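PDB 2BJO: organic hydroperoxide resistance protein OhrB from Bacillus subtilis, which helps the bacterium resist organic hydroperoxides, which proteins of the Ohr group typically reduce by means of a reactive pair of cysteines. Local coordinates for residues I92-V97 and G127-K132; D72-G77 and V97-D102. The protein carries 3 engineered substitutions. All coordinates share one frame; numbering follows the deposited sequence.

Overall arrangement
Both contacts are built on strand 89-99, the middle strand of the mixed sheet 74-84, 89-99, 132-135, and they flank it on its two edges. Contact 2 pairs its C-terminal end antiparallel with strand 74-84, and contact 1 pairs its central part in parallel with the start of strand 132-135. Their centres lie about 17 Å apart, Val-97 belongs to both, and Leu-96 packs on Gly-77 and Ile-75. Along the chain the segments alternate, 72-77, 92-97, 97-102, 127-132, with helices 105-118 and 120-125 before the last. Each contact also meets the second subunit, contact 2 by continuing the sheet into it and contact 1 by packing, so this sheet takes part in the OsmC/Ohr dimer interface.

Contact 1: I92-V97 and G127-K132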
ATOM      1  N   ILE A  92       0.251   6.858   9.935  1.00 22.80           N
ATOM      2  CA  ILE A  92      -0.662   5.733   9.742  1.00 23.62           C
ATOM      3  C   ILE A  92      -0.785   4.780  10.914  1.00 20.62           C
ATOM      4  O   ILE A  92       0.193   4.495  11.604  1.00 22.74           O
ATOM      5  CB  ILE A  92      -0.100   4.955   8.489  1.00 28.21           C
ATOM      6  CG1 ILE A  92      -0.405   5.757   7.220  1.00 30.37           C
ATOM      7  CG2 ILE A  92      -0.512   3.506   8.337  1.00 30.10           C
ATOM      8  CD1 ILE A  92      -1.827   6.185   7.017  1.00 30.29           C
ATOM      9  N   GLY A  93      -1.999   4.263  11.080  1.00 22.04           N
ATOM     10  CA  GLY A  93      -2.399   3.241  12.064  1.00 20.52           C
ATOM     11  C   GLY A  93      -3.057   2.121  11.278  1.00 19.64           C
ATOM     12  O   GLY A  93      -3.720   2.364  10.262  1.00 24.04           O
ATOM     13  N   VAL A  94      -2.865   0.876  11.697  1.00 22.11           N
ATOM     14  CA  VAL A  94      -3.433  -0.270  10.969  1.00 23.59           C
ATOM     15  C   VAL A  94      -4.080  -1.288  11.907  1.00 22.48           C
ATOM     16  O   VAL A  94      -3.421  -1.713  12.842  1.00 20.00           O
ATOM     17  CB  VAL A  94      -2.383  -1.056  10.115  1.00 23.35           C
ATOM     18  CG1 VAL A  94      -3.028  -2.212   9.341  1.00 25.00           C
ATOM     19  CG2 VAL A  94      -1.658  -0.174   9.098  1.00 22.84           C
ATOM     20  N   THR A  95      -5.325  -1.688  11.645  1.00 24.92           N
ATOM     21  CA  THR A  95      -5.931  -2.858  12.269  1.00 23.17           C
ATOM     22  C   THR A  95      -6.302  -3.866  11.171  1.00 23.38           C
ATOM     23  O   THR A  95      -6.780  -3.502  10.098  1.00 27.75           O
ATOM     24  CB  THR A  95      -7.075  -2.429  13.216  1.00 24.08           C
ATOM     25  OG1 THR A  95      -6.486  -1.727  14.323  1.00 21.55           O
ATOM     26  CG2 THR A  95      -7.833  -3.619  13.772  1.00 25.56           C
ATOM     27  N   LEU A  96      -6.071  -5.156  11.412  1.00 24.31           N
ATOM     28  CA  LEU A  96      -6.500  -6.237  10.528  1.00 24.79           C
ATOM     29  C   LEU A  96      -7.455  -7.143  11.306  1.00 25.12           C
ATOM     30  O   LEU A  96      -7.067  -7.665  12.347  1.00 22.64           O
ATOM     31  CB  LEU A  96      -5.316  -7.035   9.957  1.00 27.74           C
ATOM     32  CG  LEU A  96      -4.233  -6.286   9.171  1.00 29.63           C
ATOM     33  CD1 LEU A  96      -2.962  -7.114   9.018  1.00 30.37           C
ATOM     34  CD2 LEU A  96      -4.703  -5.834   7.793  1.00 28.58           C
ATOM     35  N   VAL A  97      -8.680  -7.330  10.809  1.00 26.97           N
ATOM     36  CA  VAL A  97      -9.694  -8.145  11.490  1.00 26.73           C
ATOM     37  C   VAL A  97      -9.776  -9.399  10.631  1.00 27.99           C
ATOM     38  O   VAL A  97     -10.192  -9.344   9.473  1.00 26.29           O
ATOM     39  CB  VAL A  97     -11.069  -7.492  11.633  1.00 29.52           C
ATOM     40  CG1 VAL A  97     -11.989  -8.334  12.542  1.00 31.01           C
ATOM     41  CG2 VAL A  97     -10.978  -6.098  12.242  1.00 31.52           C
ATOM     42  N   GLY A 127       7.875  -2.256  13.604  1.00 28.13           N
ATOM     43  CA  GLY A 127       8.530  -1.285  14.476  1.00 26.18           C
ATOM     44  C   GLY A 127       8.255   0.171  14.187  1.00 25.47           C
ATOM     45  O   GLY A 127       8.759   1.026  14.914  1.00 27.09           O
ATOM     46  N   ASN A 128       7.476   0.444  13.147  1.00 25.09           N
ATOM     47  CA  ASN A 128       7.063   1.781  12.738  1.00 25.90           C
ATOM     48  C   ASN A 128       5.560   2.036  12.962  1.00 26.42           C
ATOM     49  O   ASN A 128       5.125   3.122  13.338  1.00 26.90           O
ATOM     50  CB  ASN A 128       7.359   1.966  11.247  1.00 26.27           C
ATOM     51  CG  ASN A 128       8.841   1.874  10.860  1.00 24.18           C
ATOM     52  OD1 ASN A 128       9.169   1.312   9.813  1.00 24.66           O
ATOM     53  ND2 ASN A 128       9.719   2.434  11.661  1.00 16.40           N
ATOM     54  N   VAL A 129       4.754   1.014  12.707  1.00 29.27           N
ATOM     55  CA  VAL A 129       3.306   1.023  12.877  1.00 31.47           C
ATOM     56  C   VAL A 129       3.004  -0.105  13.851  1.00 33.85           C
ATOM     57  O   VAL A 129       3.572  -1.187  13.793  1.00 33.57           O
ATOM     58  CB  VAL A 129       2.502   0.797  11.575  1.00 29.46           C
ATOM     59  CG1 VAL A 129       0.978   0.739  11.832  1.00 28.85           C
ATOM     60  CG2 VAL A 129       2.820   1.873  10.579  1.00 27.51           C
ATOM     61  N   ASP A 130       2.061   0.190  14.733  1.00 36.99           N
ATOM     62  CA  ASP A 130       1.621  -0.705  15.791  1.00 39.42           C
ATOM     63  C   ASP A 130       0.388  -1.465  15.261  1.00 38.66           C
ATOM     64  O   ASP A 130      -0.759  -1.223  15.652  1.00 40.08           O
ATOM     65  CB  ASP A 130       1.447   0.098  17.097  1.00 44.45           C
ATOM     66  CG  ASP A 130       0.909   1.533  16.912  1.00 49.25           C
ATOM     67  OD1 ASP A 130       1.161   2.209  15.874  1.00 50.63           O
ATOM     68  OD2 ASP A 130       0.218   2.002  17.855  1.00 52.89           O
ATOM     69  N   VAL A 131       0.661  -2.409  14.360  1.00 35.31           N
ATOM     70  CA  VAL A 131      -0.361  -3.214  13.677  1.00 33.15           C
ATOM     71  C   VAL A 131      -1.145  -4.142  14.618  1.00 31.44           C
ATOM     72  O   VAL A 131      -0.591  -5.098  15.178  1.00 31.23           O
ATOM     73  CB  VAL A 131       0.240  -4.062  12.522  1.00 29.54           C
ATOM     74  CG1 VAL A 131      -0.860  -4.875  11.839  1.00 32.25           C
ATOM     75  CG2 VAL A 131       0.950  -3.171  11.514  1.00 28.37           C
ATOM     76  N   LYS A 132      -2.431  -3.853  14.778  1.00 29.74           N
ATOM     77  CA  LYS A 132      -3.338  -4.610  15.650  1.00 29.93           C
ATOM     78  C   LYS A 132      -4.035  -5.692  14.843  1.00 27.43           C
ATOM     79  O   LYS A 132      -4.617  -5.417  13.800  1.00 26.24           O
ATOM     80  CB  LYS A 132      -4.412  -3.736  16.299  1.00 29.98           C
ATOM     81  CG  LYS A 132      -3.816  -2.679  17.221  1.00 31.88           C
ATOM     82  CD  LYS A 132      -4.777  -1.538  17.487  1.00 32.62           C
ATOM     83  CE  LYS A 132      -4.083  -0.396  18.228  1.00 34.02           C
ATOM     84  NZ  LYS A 132      -4.951   0.824  18.217  1.00 35.09           N
TER
HETATM   85  O   HOH W   1      -2.537   0.431  14.726  1.00 37.72           O
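Two backbone hydrogen bonds bring segment 127-132 alongside strand 89-99 in parallel, both made by Lys-132 around Thr-95. The N-H of Lys-132 points in the carbonyl plane at Val-94 O, 3.1 Å away, while Lys-132 O receives the N-H of Leu-96 at 2.8 Å, almost along its C=O axis. Both bonds are nearly straight (166°). Val-94 O is also approached by the CA of Val-131 in a CA-H...O contact of 3.5 Å. Toward Asp-130 the backbones part, and water 1 bridges them, giving one hydrogen bond to Asp-130 O at 2.6 Å and another to Val-94 O.

Apolar contacts carry the pairing further toward Val-129. There CG1, anti to the backbone N (chi1 177°), comes up against the edge of segment 92-97 between Ile-92 O and Val-94 N, and lies 3.9 Å from Val-94 CG2, the two valines crossing at about a right angle. Val-131 follows with its two methyls divided: CG2 meets CB of Val-94, and CG1 meets CD1 of Leu-96 obliquely at 4.2 Å. Val-94 and Leu-96 also touch helix 44-65, at Phe-48 and at Tyr-52 and Phe-56, whereas Ile-92 and Val-129 pack on Pro-120 and Ala-124 of the second subunit.

On the face that carries Thr-95 and Lys-132, the lysine runs extended across the threonine, its aliphatic CB passing 3.5 Å from Thr-95 OG1.

In this parallel entry into strand 132-135, which follows the helical excursion through helices 105-118 and 120-125, directional bonds are concentrated at Lys-132. The valines of the preceding loop join through methyl contacts, and Asp-130 through a water, so the fit there rests on shape more than on backbone pairing, and it reaches the dimer interface.

Contact 2: D72-G77 and V97-D102; sequences DSEIEG and VVNTKD
Strands 74-77 and 97-99 run antiparallel, at 169° between their directions and 4.8 Å between their axes, and four backbone hydrogen bonds join them in two reciprocal pairs. Between Glu-74 and Asn-99 the Glu-74 N donates to Asn-99 O at 2.8 Å, and Asn-99 N returns a bond of 2.7 Å to Glu-74 O, nearly along the C=O axis. Glu-76 and Val-97 exchange the second pair, in which Val-97 N approaches Glu-76 O from above the carbonyl plane. Ile-75 and Val-98 form the non-hydrogen-bonded pair between them; their side chains lie side by side and point the same way, with Ile-75 CG1 4.1 Å from Val-98 CG1. Leu-60 and Phe-56 of helix 44-65 and Val-112 of helix 105-118 cover this face.

The pairing belongs to the beta hairpin of strands 74-84 and 89-99, at the end far from its turn. Ile-75, Glu-76 and Gly-77 also pair antiparallel with a strand of the second subunit, which continues the sheet across the dimer interface.

At the end of the strand Asn-99 begins an Asx turn: with CG anti to the backbone N, its OD1 accepts Lys-101 N at 3.1 Å, the donor standing 45° out of the carbonyl plane. Lys-101 points back toward segment 72-77. Its CG rests 3.1 Å from Asp-72 O, and the chain, bent at chi2 and chi4, brings NZ to Asp-72 OD1 in a salt bridge of 3.4 Å whose hydrogen bond is weak. A long one, 3.9 Å from NZ to Glu-74 OE2, completes a salt-bridge network of Asp-72, Glu-74 and Lys-101. Water 2 ties the backbones beside it, accepting from Asp-72 N and donating to Thr-100 O.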
ATOM      1  N   ASP A  72     -10.423 -20.568   4.401  1.00 27.90           N
ATOM      2  CA  ASP A  72     -11.482 -19.775   3.811  1.00 29.28           C
ATOM      3  C   ASP A  72     -11.449 -18.560   4.732  1.00 29.91           C
ATOM      4  O   ASP A  72     -11.928 -18.626   5.874  1.00 33.16           O
ATOM      5  CB  ASP A  72     -12.776 -20.586   3.803  1.00 31.33           C
ATOM      6  CG  ASP A  72     -13.960 -19.848   3.206  1.00 33.77           C
ATOM      7  OD1 ASP A  72     -13.763 -18.759   2.634  1.00 36.97           O
ATOM      8  OD2 ASP A  72     -15.094 -20.371   3.322  1.00 34.87           O
ATOM      9  N   SER A  73     -10.843 -17.486   4.234  1.00 24.88           N
ATOM     10  CA  SER A  73     -10.653 -16.298   5.053  1.00 24.04           C
ATOM     11  C   SER A  73     -11.158 -15.025   4.375  1.00 23.10           C
ATOM     12  O   SER A  73     -11.253 -14.911   3.140  1.00 21.02           O
ATOM     13  CB  SER A  73      -9.184 -16.108   5.477  1.00 22.98           C
ATOM     14  OG  SER A  73      -8.341 -15.820   4.363  1.00 26.14           O
ATOM     15  N   GLU A  74     -11.492 -14.089   5.261  1.00 24.67           N
ATOM     16  CA  GLU A  74     -11.811 -12.703   4.966  1.00 25.20           C
ATOM     17  C   GLU A  74     -11.015 -11.907   5.974  1.00 26.14           C
ATOM     18  O   GLU A  74     -11.113 -12.149   7.192  1.00 26.54           O
ATOM     19  CB  GLU A  74     -13.289 -12.371   5.096  1.00 28.20           C
ATOM     20  CG  GLU A  74     -14.151 -12.961   4.003  1.00 30.46           C
ATOM     21  CD  GLU A  74     -15.627 -12.597   4.108  1.00 32.51           C
ATOM     22  OE1 GLU A  74     -15.978 -11.577   4.734  1.00 36.48           O
ATOM     23  OE2 GLU A  74     -16.474 -13.340   3.566  1.00 36.80           O
ATOM     24  N   ILE A  75     -10.226 -10.985   5.425  1.00 27.52           N
ATOM     25  CA  ILE A  75      -9.418 -10.022   6.172  1.00 27.69           C
ATOM     26  C   ILE A  75      -9.837  -8.588   5.840  1.00 28.78           C
ATOM     27  O   ILE A  75      -9.706  -8.140   4.687  1.00 26.43           O
ATOM     28  CB  ILE A  75      -7.920 -10.220   5.900  1.00 27.88           C
ATOM     29  CG1 ILE A  75      -7.596 -11.658   6.357  1.00 29.02           C
ATOM     30  CG2 ILE A  75      -7.116  -9.153   6.624  1.00 26.28           C
ATOM     31  CD1 ILE A  75      -6.362 -12.186   5.817  1.00 28.03           C
ATOM     32  N   GLU A  76     -10.318  -7.902   6.874  1.00 25.58           N
ATOM     33  CA  GLU A  76     -10.641  -6.491   6.728  1.00 25.03           C
ATOM     34  C   GLU A  76      -9.450  -5.671   7.190  1.00 22.58           C
ATOM     35  O   GLU A  76      -9.170  -5.629   8.371  1.00 20.18           O
ATOM     36  CB  GLU A  76     -11.872  -6.004   7.497  1.00 23.24           C
ATOM     37  CG  GLU A  76     -12.376  -4.630   7.018  1.00 24.05           C
ATOM     38  CD  GLU A  76     -13.419  -3.997   7.939  1.00 28.13           C
ATOM     39  OE1 GLU A  76     -13.499  -4.224   9.158  1.00 28.25           O
ATOM     40  OE2 GLU A  76     -14.249  -3.210   7.464  1.00 31.88           O
ATOM     41  N   GLY A  77      -8.784  -5.012   6.247  1.00 21.90           N
ATOM     42  CA  GLY A  77      -7.735  -4.057   6.569  1.00 22.66           C
ATOM     43  C   GLY A  77      -8.362  -2.705   6.874  1.00 22.77           C
ATOM     44  O   GLY A  77      -9.200  -2.235   6.103  1.00 25.06           O
ATOM     45  N   VAL A  97      -8.680  -7.330  10.809  1.00 26.97           N
ATOM     46  CA  VAL A  97      -9.694  -8.145  11.490  1.00 26.73           C
ATOM     47  C   VAL A  97      -9.776  -9.399  10.631  1.00 27.99           C
ATOM     48  O   VAL A  97     -10.192  -9.344   9.473  1.00 26.29           O
ATOM     49  CB  VAL A  97     -11.069  -7.492  11.633  1.00 29.52           C
ATOM     50  CG1 VAL A  97     -11.989  -8.334  12.542  1.00 31.01           C
ATOM     51  CG2 VAL A  97     -10.978  -6.098  12.242  1.00 31.52           C
ATOM     52  N   VAL A  98      -9.369 -10.524  11.215  1.00 26.34           N
ATOM     53  CA  VAL A  98      -9.272 -11.775  10.487  1.00 27.08           C
ATOM     54  C   VAL A  98     -10.406 -12.752  10.809  1.00 25.25           C
ATOM     55  O   VAL A  98     -10.566 -13.157  11.969  1.00 23.90           O
ATOM     56  CB  VAL A  98      -7.915 -12.436  10.786  1.00 28.83           C
ATOM     57  CG1 VAL A  98      -7.755 -13.688   9.944  1.00 28.99           C
ATOM     58  CG2 VAL A  98      -6.766 -11.463  10.538  1.00 30.45           C
ATOM     59  N   ASN A  99     -11.162 -13.093   9.768  1.00 25.79           N
ATOM     60  CA  ASN A  99     -12.258 -14.045   9.799  1.00 25.32           C
ATOM     61  C   ASN A  99     -11.737 -15.282   9.081  1.00 26.03           C
ATOM     62  O   ASN A  99     -11.551 -15.234   7.866  1.00 22.21           O
ATOM     63  CB  ASN A  99     -13.545 -13.492   9.178  1.00 24.94           C
ATOM     64  CG  ASN A  99     -14.691 -14.514   9.126  1.00 25.66           C
ATOM     65  OD1 ASN A  99     -14.683 -15.559   9.772  1.00 23.38           O
ATOM     66  ND2 ASN A  99     -15.695 -14.216   8.312  1.00 27.02           N
ATOM     67  N   THR A 100     -11.499 -16.353   9.836  1.00 26.67           N
ATOM     68  CA  THR A 100     -11.135 -17.659   9.286  1.00 30.80           C
ATOM     69  C   THR A 100     -12.201 -18.756   9.437  1.00 34.29           C
ATOM     70  O   THR A 100     -11.874 -19.931   9.624  1.00 38.18           O
ATOM     71  CB  THR A 100      -9.836 -18.187   9.910  1.00 29.41           C
ATOM     72  OG1 THR A 100      -9.967 -18.192  11.340  1.00 28.33           O
ATOM     73  CG2 THR A 100      -8.662 -17.365   9.467  1.00 29.36           C
ATOM     74  N   LYS A 101     -13.467 -18.362   9.370  1.00 37.65           N
ATOM     75  CA  LYS A 101     -14.647 -19.226   9.250  1.00 38.04           C
ATOM     76  C   LYS A 101     -14.677 -20.453  10.182  1.00 38.39           C
ATOM     77  O   LYS A 101     -14.853 -20.251  11.385  1.00 40.66           O
ATOM     78  CB  LYS A 101     -14.820 -19.573   7.765  1.00 40.21           C
ATOM     79  CG  LYS A 101     -14.881 -18.402   6.780  1.00 43.36           C
ATOM     80  CD  LYS A 101     -16.164 -17.564   6.792  1.00 45.02           C
ATOM     81  CE  LYS A 101     -16.293 -16.570   5.626  1.00 44.49           C
ATOM     82  NZ  LYS A 101     -16.316 -17.129   4.243  1.00 45.34           N
ATOM     83  N   ASP A 102     -14.503 -21.681   9.688  1.00 35.90           N
ATOM     84  CA  ASP A 102     -14.638 -22.883  10.525  1.00 35.83           C
ATOM     85  C   ASP A 102     -13.310 -23.355  11.116  1.00 33.94           C
ATOM     86  O   ASP A 102     -13.278 -24.368  11.809  1.00 34.27           O
ATOM     87  CB  ASP A 102     -15.335 -24.006   9.744  1.00 38.21           C
ATOM     88  CG  ASP A 102     -16.759 -23.634   9.325  1.00 42.15           C
ATOM     89  OD1 ASP A 102     -17.590 -23.199  10.162  1.00 42.27           O
ATOM     90  OD2 ASP A 102     -17.043 -23.792   8.114  1.00 44.38           O
TER
HETATM   91  O   HOH W   2     -10.979 -21.605   7.169  1.00 22.10           O